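Local coordinates for type III restriction-modification enzyme EcoP15I Res subunit (Escherichia coli, PDB 4ZCF), which works with the Mod subunits as the ATP-dependent motor and nuclease that cleaves DNA 25-27 base pairs downstream of one of two inversely oriented CAGCAG sites, at residues Ile111-Thr116 with Glu239-Phe244; Asn125-Asp130 with Ile181-Ile186; Tyr147-Gln152 with Ser188-Ser193. One frame throughout, in Å; residues are numbered along the deposited sequence.

Overall arrangement
From the N terminus, the chain lays down Ile111-Thr116, then Asn125-Asp130 and Tyr147-Gln152, before their partners return in a different order. Ile181-Ile186 comes first and closes contact 2. Ser188-Ser193 follows at once and closes contact 3, so these two loops cross. Glu239-Phe244 arrives last, closing contact 1 as a long loop with both others nested inside it. All three reach the parallel sheet of the first RecA-like domain, where strands 143-148, 180-186 and 109-113 lie side by side. Contact 2 joins this sheet to a helix of the AMP pocket; contact 1 adds helix 236-242, and contact 3 holds two segments together beside the bound DNA.

Contact 1: residues Ile111-Thr116 with Glu239-Phe244; sequences IIIVPT and ENIEKF. With nucleotides of chain E.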
# COMPACT_ATOMS: atom_id res chain seq x y z
N ILE C 111 15.16 -13.77 12.95
CA ILE C 111 13.72 -13.90 13.22
C ILE C 111 13.52 -13.82 14.75
O ILE C 111 14.12 -14.63 15.48
CB ILE C 111 13.06 -15.17 12.57
CG1 ILE C 111 13.39 -15.26 11.05
CG2 ILE C 111 11.54 -15.14 12.79
CD1 ILE C 111 12.89 -16.58 10.28
N ILE C 112 12.75 -12.82 15.23
CA ILE C 112 12.41 -12.66 16.65
C ILE C 112 11.05 -13.30 16.82
O ILE C 112 10.05 -12.75 16.31
CB ILE C 112 12.38 -11.19 17.17
CG1 ILE C 112 13.75 -10.51 17.08
CG2 ILE C 112 11.83 -11.12 18.61
CD1 ILE C 112 13.67 -8.99 17.24
N ILE C 113 10.98 -14.45 17.52
CA ILE C 113 9.72 -15.13 17.73
C ILE C 113 9.13 -14.81 19.12
O ILE C 113 9.79 -15.00 20.15
CB ILE C 113 9.73 -16.62 17.30
CG1 ILE C 113 10.32 -16.73 15.87
CG2 ILE C 113 8.29 -17.22 17.36
CD1 ILE C 113 10.45 -18.10 15.25
N VAL C 114 7.92 -14.21 19.12
CA VAL C 114 7.24 -13.76 20.33
C VAL C 114 5.94 -14.55 20.55
O VAL C 114 5.42 -15.08 19.58
CB VAL C 114 7.07 -12.20 20.42
CG1 VAL C 114 8.43 -11.49 20.47
CG2 VAL C 114 6.19 -11.64 19.31
N PRO C 115 5.46 -14.78 21.78
CA PRO C 115 4.28 -15.64 21.93
C PRO C 115 2.92 -14.93 21.98
O PRO C 115 1.87 -15.60 21.92
CB PRO C 115 4.54 -16.32 23.27
CG PRO C 115 5.31 -15.28 24.07
CD PRO C 115 5.98 -14.34 23.10
N THR C 116 2.94 -13.58 22.11
CA THR C 116 1.81 -12.71 22.42
C THR C 116 1.81 -11.38 21.64
O THR C 116 2.88 -10.90 21.25
CB THR C 116 1.79 -12.60 23.97
OG1 THR C 116 0.76 -13.42 24.53
CG2 THR C 116 1.78 -11.20 24.50
N GLU C 239 7.09 -27.08 16.65
CA GLU C 239 7.30 -27.92 15.47
C GLU C 239 7.34 -27.11 14.18
O GLU C 239 8.11 -27.45 13.29
CB GLU C 239 6.32 -29.11 15.39
CG GLU C 239 6.46 -30.14 16.52
CD GLU C 239 7.76 -30.91 16.64
OE1 GLU C 239 8.03 -31.76 15.77
OE2 GLU C 239 8.48 -30.70 17.64
N ASN C 240 6.57 -25.99 14.13
CA ASN C 240 6.54 -25.07 12.99
C ASN C 240 7.83 -24.26 12.88
O ASN C 240 8.24 -23.97 11.75
CB ASN C 240 5.35 -24.13 13.07
CG ASN C 240 4.02 -24.75 12.74
OD1 ASN C 240 3.92 -25.71 11.97
ND2 ASN C 240 2.97 -24.16 13.27
N ILE C 241 8.43 -23.86 14.03
CA ILE C 241 9.71 -23.12 14.14
C ILE C 241 10.82 -24.04 13.63
O ILE C 241 11.70 -23.58 12.89
CB ILE C 241 9.97 -22.58 15.58
CG1 ILE C 241 8.91 -21.53 16.00
CG2 ILE C 241 11.42 -22.03 15.76
CD1 ILE C 241 8.76 -21.29 17.50
N GLU C 242 10.74 -25.36 13.96
CA GLU C 242 11.70 -26.38 13.47
C GLU C 242 11.77 -26.43 11.92
O GLU C 242 12.83 -26.69 11.38
CB GLU C 242 11.39 -27.79 14.01
CG GLU C 242 11.84 -28.02 15.45
CD GLU C 242 11.37 -29.29 16.15
OE1 GLU C 242 10.87 -30.22 15.47
OE2 GLU C 242 11.54 -29.37 17.38
N LYS C 243 10.65 -26.13 11.23
CA LYS C 243 10.55 -26.11 9.77
C LYS C 243 11.50 -25.11 9.10
O LYS C 243 11.77 -25.25 7.90
CB LYS C 243 9.11 -25.78 9.33
CG LYS C 243 8.11 -26.92 9.38
CD LYS C 243 6.71 -26.38 9.09
CE LYS C 243 5.66 -27.46 9.07
NZ LYS C 243 4.30 -26.91 9.30
N PHE C 244 11.98 -24.08 9.84
CA PHE C 244 12.90 -23.06 9.29
C PHE C 244 14.34 -23.52 9.15
O PHE C 244 15.15 -22.79 8.57
CB PHE C 244 12.87 -21.77 10.13
CG PHE C 244 11.56 -21.03 10.15
CD1 PHE C 244 10.91 -20.71 8.96
CD2 PHE C 244 11.00 -20.59 11.34
CE1 PHE C 244 9.69 -20.03 8.98
CE2 PHE C 244 9.80 -19.90 11.36
CZ PHE C 244 9.15 -19.62 10.18
P DA E 5 -3.12 -12.24 22.36
OP1 DA E 5 -1.76 -12.05 22.93
OP2 DA E 5 -4.00 -11.04 22.24
O5' DA E 5 -2.93 -12.97 20.96
C5' DA E 5 -4.09 -13.37 20.27
C4' DA E 5 -3.79 -14.19 19.03
O4' DA E 5 -4.64 -15.36 19.10
C3' DA E 5 -4.14 -13.45 17.73
O3' DA E 5 -3.07 -13.57 16.76
C2' DA E 5 -5.45 -14.07 17.27
C1' DA E 5 -5.61 -15.36 18.08
N9 DA E 5 -6.96 -15.61 18.61
C8 DA E 5 -7.69 -14.84 19.51
N7 DA E 5 -8.89 -15.31 19.75
C5 DA E 5 -8.97 -16.47 18.97
C6 DA E 5 -9.98 -17.43 18.74
N6 DA E 5 -11.16 -17.43 19.38
N1 DA E 5 -9.70 -18.49 17.93
C2 DA E 5 -8.54 -18.54 17.28
N3 DA E 5 -7.52 -17.68 17.42
C4 DA E 5 -7.79 -16.68 18.28
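Lys243 NZ donates to Asn240 OD1 at 3.0 Å, a bond made within Glu239-Phe244, the segment whose Ile241 and Phe244 meet Ile113. The lysine nitrogen approaches with a C=O...N angle of 150° and stands 25° out of the carbonyl plane. Because Asn240 ND2 also makes a weak hydrogen bond to Asn192 OD1, both ends of the amide have a partner, which probably limits its rotation. The contact itself is wholly apolar. Ile113 and Ile241 reach toward each other tip to tip: CD1 of Ile113 lies 3.8 Å from CG1 of Ile241, while CG2 of Ile113 meets CD1 of Ile241 at 4.1 Å. The first torsion of Ile113 (chi1 -49°) sets CG1 beside the backbone N and opposite the carbonyl carbon, and from there the extended branch carries CD1 to the helix. The same methyl comes obliquely to the Phe244 ring, 4.3 Å from CE2, and thus touches both partners. Here is a worked case of a strand and a helix joined mainly through one isoleucine, whose CD1 makes the closest approaches. At the other end of Ile111-Thr116 the chain leaves the sheet and meets DNA: Thr116 OG1 gives a weak hydrogen bond of 3.3 Å to OP1 of DA5 of chain E. A Val-Pro-Thr sequence meeting a phosphate just after this strand is consistent with motif Ia of superfamily 2 helicases. Strand 109-113 runs between strands 180-186 and 222-226. Phe231, from a loop, touches both Ile113 and Ile241, and the Phe244 side chain also packs on Ile223 of strand 222-226 and on Val213 and Leu216 of helix 212-217, so that helices 236-242 and 212-217 lie together on this part of the sheet.

Contact 2: residues Asn125-Asp130 with Ile181-Ile186; sequences NFLKSD and IHVLVI. With AMP (adenosine monophosphate), chain H.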
# COMPACT_ATOMS: atom_id res chain seq x y z
N ASN C 125 7.86 -1.56 19.34
CA ASN C 125 7.95 -0.19 19.85
C ASN C 125 9.40 0.14 20.20
O ASN C 125 9.96 1.11 19.70
CB ASN C 125 7.05 -0.06 21.10
CG ASN C 125 6.70 1.35 21.49
OD1 ASN C 125 5.63 1.87 21.16
ND2 ASN C 125 7.58 1.99 22.24
N PHE C 126 10.03 -0.72 21.02
CA PHE C 126 11.42 -0.60 21.45
C PHE C 126 12.39 -0.60 20.27
O PHE C 126 13.26 0.27 20.21
CB PHE C 126 11.75 -1.75 22.43
CG PHE C 126 13.06 -1.63 23.18
CD1 PHE C 126 13.50 -0.40 23.67
CD2 PHE C 126 13.83 -2.76 23.46
CE1 PHE C 126 14.70 -0.29 24.36
CE2 PHE C 126 15.02 -2.66 24.18
CZ PHE C 126 15.45 -1.43 24.62
N LEU C 127 12.21 -1.53 19.32
CA LEU C 127 13.02 -1.68 18.10
C LEU C 127 12.99 -0.48 17.19
O LEU C 127 14.00 -0.16 16.57
CB LEU C 127 12.60 -2.92 17.31
CG LEU C 127 13.16 -4.26 17.80
CD1 LEU C 127 12.32 -5.41 17.29
CD2 LEU C 127 14.62 -4.43 17.39
N LYS C 128 11.83 0.20 17.10
CA LYS C 128 11.62 1.38 16.26
C LYS C 128 11.96 2.72 16.94
O LYS C 128 12.04 3.74 16.26
CB LYS C 128 10.17 1.39 15.74
CG LYS C 128 9.89 0.30 14.72
CD LYS C 128 8.54 0.47 14.05
CE LYS C 128 8.34 -0.52 12.93
NZ LYS C 128 6.90 -0.85 12.74
N SER C 129 12.13 2.74 18.27
CA SER C 129 12.39 3.96 19.03
C SER C 129 13.69 4.61 18.66
O SER C 129 14.69 3.91 18.46
CB SER C 129 12.32 3.71 20.54
OG SER C 129 13.38 2.88 20.96
N ASP C 130 13.68 5.95 18.59
CA ASP C 130 14.83 6.78 18.26
C ASP C 130 15.99 6.60 19.25
O ASP C 130 17.14 6.53 18.82
CB ASP C 130 14.41 8.25 18.19
N ILE C 181 20.93 -4.33 9.36
CA ILE C 181 20.59 -5.61 9.97
C ILE C 181 19.07 -5.71 9.72
O ILE C 181 18.35 -4.73 9.94
CB ILE C 181 20.96 -5.66 11.48
CG1 ILE C 181 22.48 -5.72 11.66
CG2 ILE C 181 20.30 -6.85 12.17
CD1 ILE C 181 22.96 -5.07 12.91
N HIS C 182 18.59 -6.86 9.22
CA HIS C 182 17.18 -7.09 8.91
C HIS C 182 16.53 -8.00 9.95
O HIS C 182 17.00 -9.11 10.17
CB HIS C 182 17.03 -7.64 7.47
CG HIS C 182 17.71 -6.81 6.43
ND1 HIS C 182 17.16 -5.62 5.98
CD2 HIS C 182 18.88 -7.02 5.78
CE1 HIS C 182 18.01 -5.14 5.09
NE2 HIS C 182 19.06 -5.95 4.93
N VAL C 183 15.45 -7.54 10.59
CA VAL C 183 14.79 -8.33 11.62
C VAL C 183 13.27 -8.58 11.47
O VAL C 183 12.48 -7.64 11.37
CB VAL C 183 15.25 -7.94 13.06
CG1 VAL C 183 14.80 -6.53 13.44
CG2 VAL C 183 14.79 -8.95 14.09
N LEU C 184 12.88 -9.86 11.45
CA LEU C 184 11.49 -10.30 11.37
C LEU C 184 10.88 -10.55 12.74
O LEU C 184 11.24 -11.51 13.41
CB LEU C 184 11.34 -11.54 10.47
CG LEU C 184 9.89 -11.89 10.09
CD1 LEU C 184 9.39 -11.00 8.98
CD2 LEU C 184 9.77 -13.33 9.67
N VAL C 185 9.93 -9.71 13.13
CA VAL C 185 9.20 -9.89 14.39
C VAL C 185 7.86 -10.59 14.04
O VAL C 185 7.09 -10.10 13.21
CB VAL C 185 9.01 -8.57 15.17
CG1 VAL C 185 8.50 -8.84 16.59
CG2 VAL C 185 10.30 -7.76 15.20
N ILE C 186 7.62 -11.77 14.65
CA ILE C 186 6.45 -12.65 14.44
C ILE C 186 5.98 -13.27 15.77
O ILE C 186 6.80 -13.66 16.60
CB ILE C 186 6.77 -13.74 13.35
CG1 ILE C 186 5.50 -14.52 12.92
CG2 ILE C 186 7.90 -14.69 13.80
CD1 ILE C 186 5.60 -15.25 11.58
P AMP H . 9.54 -8.48 26.53
O1P AMP H . 8.52 -9.51 26.83
O2P AMP H . 10.76 -8.99 27.20
O3P AMP H . 9.83 -8.65 25.08
O5' AMP H . 9.09 -6.99 26.90
C5' AMP H . 9.87 -6.21 27.79
C4' AMP H . 9.85 -4.76 27.42
O4' AMP H . 10.68 -3.99 28.33
C3' AMP H . 10.44 -4.55 26.07
O3' AMP H . 9.39 -4.58 25.10
C2' AMP H . 11.14 -3.26 26.12
O2' AMP H . 10.28 -2.19 25.70
C1' AMP H . 11.47 -3.04 27.56
N9 AMP H . 12.84 -3.13 27.86
C8 AMP H . 13.52 -4.26 27.78
N7 AMP H . 14.81 -4.05 28.17
C5 AMP H . 14.88 -2.63 28.57
C6 AMP H . 15.85 -1.72 29.08
N6 AMP H . 17.18 -2.14 29.32
N1 AMP H . 15.48 -0.44 29.32
C2 AMP H . 14.24 -0.01 29.09
N3 AMP H . 13.29 -0.80 28.62
C4 AMP H . 13.53 -2.11 28.34
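Leu127 and Val185 form the close part of this helix-on-strand contact, with CD1 of the leucine 3.7 Å from CG2 of the valine. Their side chains slide past each other in opposite directions, so the methyls meet alongside rather than head-on. The second leucine branch is looser: Leu127 CD2 comes only to 4.5 Å from Val183 CG1. Both valines direct their side chains toward the helix, as alternate residues on one face of a strand do, and Leu127 faces the pair with its CG beside its own backbone N (chi1 -81°). All three residues are buried, and Leu127 also touches Ile112 and Leu144 on strands 109-113 and 143-148. This is the layout of a beta-alpha-beta crossover in a P-loop, RecA-like domain: the chain leaves strand 109-113, passes through helices 117-128 and 130-140 across strand 180-186, and enters the sheet again as strand 143-148. One residue before the leucine, Phe126 serves the nucleotide instead. Its CG stands anti to the backbone N (chi1 -169°), which swings the ring out to AMP; C2' of the ribose lies over one face, and adenine C4 sits 4.2 Å above the ring plane, displaced toward the rim. Phe126 CB adds a contact of 3.6 Å to AMP O2'. The looser, more open side is the end of the helix, where Asn125, Lys128 and Ser129 are partly exposed. There the hydroxyl of Ser129 turns back on the last turn, its OG donating to Phe126 O at 2.7 Å, while the Lys128 side chain packs on Glu191 of a neighbouring subunit.

Contact 3: residues Tyr147-Gln152 with Ser188-Ser193; sequences YVVESQ and SGMINS. With nucleotides of chain E; nucleotides of chain D.
A DNA-backbone site of the helicase-like domain is formed where the chain leaving strand 143-148, with Val149 and Ser151, meets Met190 of the short helix 188-191. Val149 and Met190 cross obliquely, CG1 of the valine lying 3.9 Å from CB of the methionine. The methionine chain is bent at both of its later torsions (chi2 -49°, chi3 -64°), and this curl brings CE back to 4.0 Å from the same Val149 CG1. It also lays the sulfur alongside the serine, with Met190 SD 3.8 Å from Ser151 CB. The side chain thus wraps round a valine methyl on one side and borders the DNA on the other, where Met190 CG comes within 3.5 Å of OP1 of DT6 of chain E. An alanine here would keep only the CB contact to Val149; Ser151 CB would probably lose its sulfur neighbour, and a gap is likely to open between the valine and the DNA backbone. The next phosphate is held from both segments: Ser151 OG, anti to its own backbone N (chi1 172°), donates to OP2 of DA7 of chain E at 2.6 Å, and Ser193 OG is modelled at 2.4 Å from OP1 of the same nucleotide, a hydrogen bond whose exact length is doubtful. Two hydroxyls thereby take the two non-bridging oxygens of one phosphate, a pattern consistent with binding that does not read the bases. Around this site, Tyr147 and Val149 are joined by backbone hydrogen bonds to strand 180-186, the inner neighbour of edge strand 143-148; Val149 also touches helix 165-172, and Ile191 packs on Ile186 and on helix 236-242.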
# COMPACT_ATOMS: atom_id res chain seq x y z
N TYR C 147 10.68 -5.80 10.18
CA TYR C 147 9.59 -6.34 9.36
C TYR C 147 8.67 -7.04 10.33
O TYR C 147 9.04 -8.05 10.94
CB TYR C 147 10.14 -7.31 8.29
CG TYR C 147 11.29 -6.74 7.50
CD1 TYR C 147 12.60 -6.92 7.92
CD2 TYR C 147 11.07 -5.99 6.34
CE1 TYR C 147 13.67 -6.35 7.22
CE2 TYR C 147 12.13 -5.44 5.62
CZ TYR C 147 13.43 -5.60 6.08
OH TYR C 147 14.48 -5.04 5.41
N VAL C 148 7.48 -6.49 10.52
CA VAL C 148 6.53 -7.03 11.47
C VAL C 148 5.48 -7.82 10.74
O VAL C 148 4.80 -7.26 9.89
CB VAL C 148 5.93 -5.91 12.37
CG1 VAL C 148 5.11 -6.49 13.51
CG2 VAL C 148 7.03 -5.00 12.91
N VAL C 149 5.35 -9.13 11.07
CA VAL C 149 4.34 -10.04 10.50
C VAL C 149 3.00 -9.76 11.20
O VAL C 149 2.88 -9.97 12.41
CB VAL C 149 4.73 -11.54 10.56
CG1 VAL C 149 3.61 -12.43 10.03
CG2 VAL C 149 6.03 -11.80 9.80
N GLU C 150 2.02 -9.25 10.43
CA GLU C 150 0.70 -8.88 10.92
C GLU C 150 -0.41 -9.58 10.17
O GLU C 150 -0.38 -9.66 8.94
CB GLU C 150 0.50 -7.36 10.81
CG GLU C 150 1.49 -6.52 11.60
CD GLU C 150 1.72 -5.14 11.01
OE1 GLU C 150 1.28 -4.15 11.64
OE2 GLU C 150 2.35 -5.05 9.93
N SER C 151 -1.41 -10.07 10.91
CA SER C 151 -2.60 -10.71 10.36
C SER C 151 -3.38 -9.63 9.59
O SER C 151 -3.54 -8.51 10.10
CB SER C 151 -3.44 -11.26 11.50
OG SER C 151 -4.70 -11.74 11.07
N GLN C 152 -3.79 -9.93 8.34
CA GLN C 152 -4.54 -9.00 7.48
C GLN C 152 -6.06 -9.18 7.69
O GLN C 152 -6.66 -10.10 7.13
CB GLN C 152 -4.14 -9.18 6.00
N SER C 188 3.19 -16.17 17.86
CA SER C 188 2.83 -17.59 17.76
C SER C 188 1.64 -17.87 16.84
O SER C 188 1.67 -18.86 16.11
CB SER C 188 2.55 -18.16 19.15
OG SER C 188 3.73 -18.09 19.93
N GLY C 189 0.62 -17.00 16.92
CA GLY C 189 -0.59 -17.07 16.10
C GLY C 189 -0.29 -17.02 14.61
O GLY C 189 -0.97 -17.69 13.82
N MET C 190 0.75 -16.26 14.22
CA MET C 190 1.18 -16.12 12.83
C MET C 190 2.08 -17.25 12.37
O MET C 190 1.99 -17.64 11.20
CB MET C 190 1.77 -14.73 12.54
CG MET C 190 0.72 -13.60 12.50
SD MET C 190 -0.76 -13.93 11.47
CE MET C 190 -0.03 -14.04 9.83
N ILE C 191 2.90 -17.80 13.29
CA ILE C 191 3.75 -18.97 13.01
C ILE C 191 2.80 -20.16 12.67
O ILE C 191 3.05 -20.90 11.70
CB ILE C 191 4.66 -19.23 14.26
CG1 ILE C 191 5.80 -18.20 14.38
CG2 ILE C 191 5.20 -20.68 14.33
CD1 ILE C 191 7.05 -18.39 13.47
N ASN C 192 1.68 -20.28 13.43
CA ASN C 192 0.66 -21.32 13.31
C ASN C 192 -0.42 -21.11 12.25
O ASN C 192 -1.26 -21.98 12.07
CB ASN C 192 0.04 -21.62 14.67
CG ASN C 192 1.01 -22.23 15.64
OD1 ASN C 192 2.03 -22.82 15.25
ND2 ASN C 192 0.74 -22.07 16.93
N SER C 193 -0.38 -19.98 11.53
CA SER C 193 -1.33 -19.68 10.46
C SER C 193 -1.01 -20.44 9.18
O SER C 193 0.17 -20.57 8.83
CB SER C 193 -1.32 -18.18 10.17
OG SER C 193 -2.20 -17.93 9.08
P DT E 6 -3.00 -12.87 15.32
OP1 DT E 6 -1.58 -12.71 14.93
OP2 DT E 6 -3.88 -11.70 15.27
O5' DT E 6 -3.67 -13.96 14.39
C5' DT E 6 -3.34 -15.33 14.29
C4' DT E 6 -4.28 -16.02 13.31
O4' DT E 6 -5.53 -16.39 13.94
C3' DT E 6 -4.65 -15.19 12.09
O3' DT E 6 -4.33 -15.94 10.94
C2' DT E 6 -6.14 -14.86 12.25
C1' DT E 6 -6.62 -15.99 13.14
N1 DT E 6 -7.79 -15.70 14.04
C2 DT E 6 -8.79 -16.64 14.13
O2 DT E 6 -8.80 -17.66 13.47
N3 DT E 6 -9.80 -16.33 15.02
C4 DT E 6 -9.92 -15.19 15.81
O4 DT E 6 -10.90 -15.03 16.56
C5 DT E 6 -8.82 -14.26 15.71
C7 DT E 6 -8.83 -13.01 16.54
C6 DT E 6 -7.82 -14.56 14.84
P DA E 7 -4.42 -15.32 9.46
OP1 DA E 7 -3.40 -15.95 8.60
OP2 DA E 7 -4.46 -13.84 9.51
O5' DA E 7 -5.86 -15.89 9.07
C5' DA E 7 -6.12 -17.30 9.11
C4' DA E 7 -7.50 -17.61 8.57
O4' DA E 7 -8.52 -17.34 9.56
C3' DA E 7 -7.91 -16.88 7.28
O3' DA E 7 -8.37 -17.86 6.33
C2' DA E 7 -8.95 -15.86 7.74
C1' DA E 7 -9.48 -16.45 9.04
N9 DA E 7 -9.81 -15.51 10.10
C8 DA E 7 -9.16 -14.38 10.52
N7 DA E 7 -9.70 -13.79 11.57
C5 DA E 7 -10.78 -14.60 11.86
C6 DA E 7 -11.80 -14.53 12.84
N6 DA E 7 -11.89 -13.56 13.77
N1 DA E 7 -12.72 -15.53 12.84
C2 DA E 7 -12.68 -16.50 11.91
N3 DA E 7 -11.75 -16.67 10.97
C4 DA E 7 -10.84 -15.68 10.99
P DA D 19 -3.34 -26.69 16.93
OP1 DA D 19 -2.68 -26.68 15.59
OP2 DA D 19 -3.72 -27.98 17.55
O5' DA D 19 -2.43 -25.93 18.03
C5' DA D 19 -1.70 -24.78 17.70
C4' DA D 19 -1.76 -23.78 18.83
O4' DA D 19 -3.10 -23.30 19.02
C3' DA D 19 -1.30 -24.21 20.21
O3' DA D 19 0.14 -24.22 20.22
C2' DA D 19 -1.87 -23.04 21.02
C1' DA D 19 -3.12 -22.61 20.25
N9 DA D 19 -4.40 -22.88 20.91
C8 DA D 19 -5.26 -23.93 20.66
N7 DA D 19 -6.36 -23.89 21.37
C5 DA D 19 -6.21 -22.77 22.16
C6 DA D 19 -7.03 -22.17 23.15
N6 DA D 19 -8.22 -22.68 23.47
N1 DA D 19 -6.61 -21.04 23.77
C2 DA D 19 -5.43 -20.51 23.42
N3 DA D 19 -4.55 -20.99 22.51
C4 DA D 19 -5.00 -22.13 21.91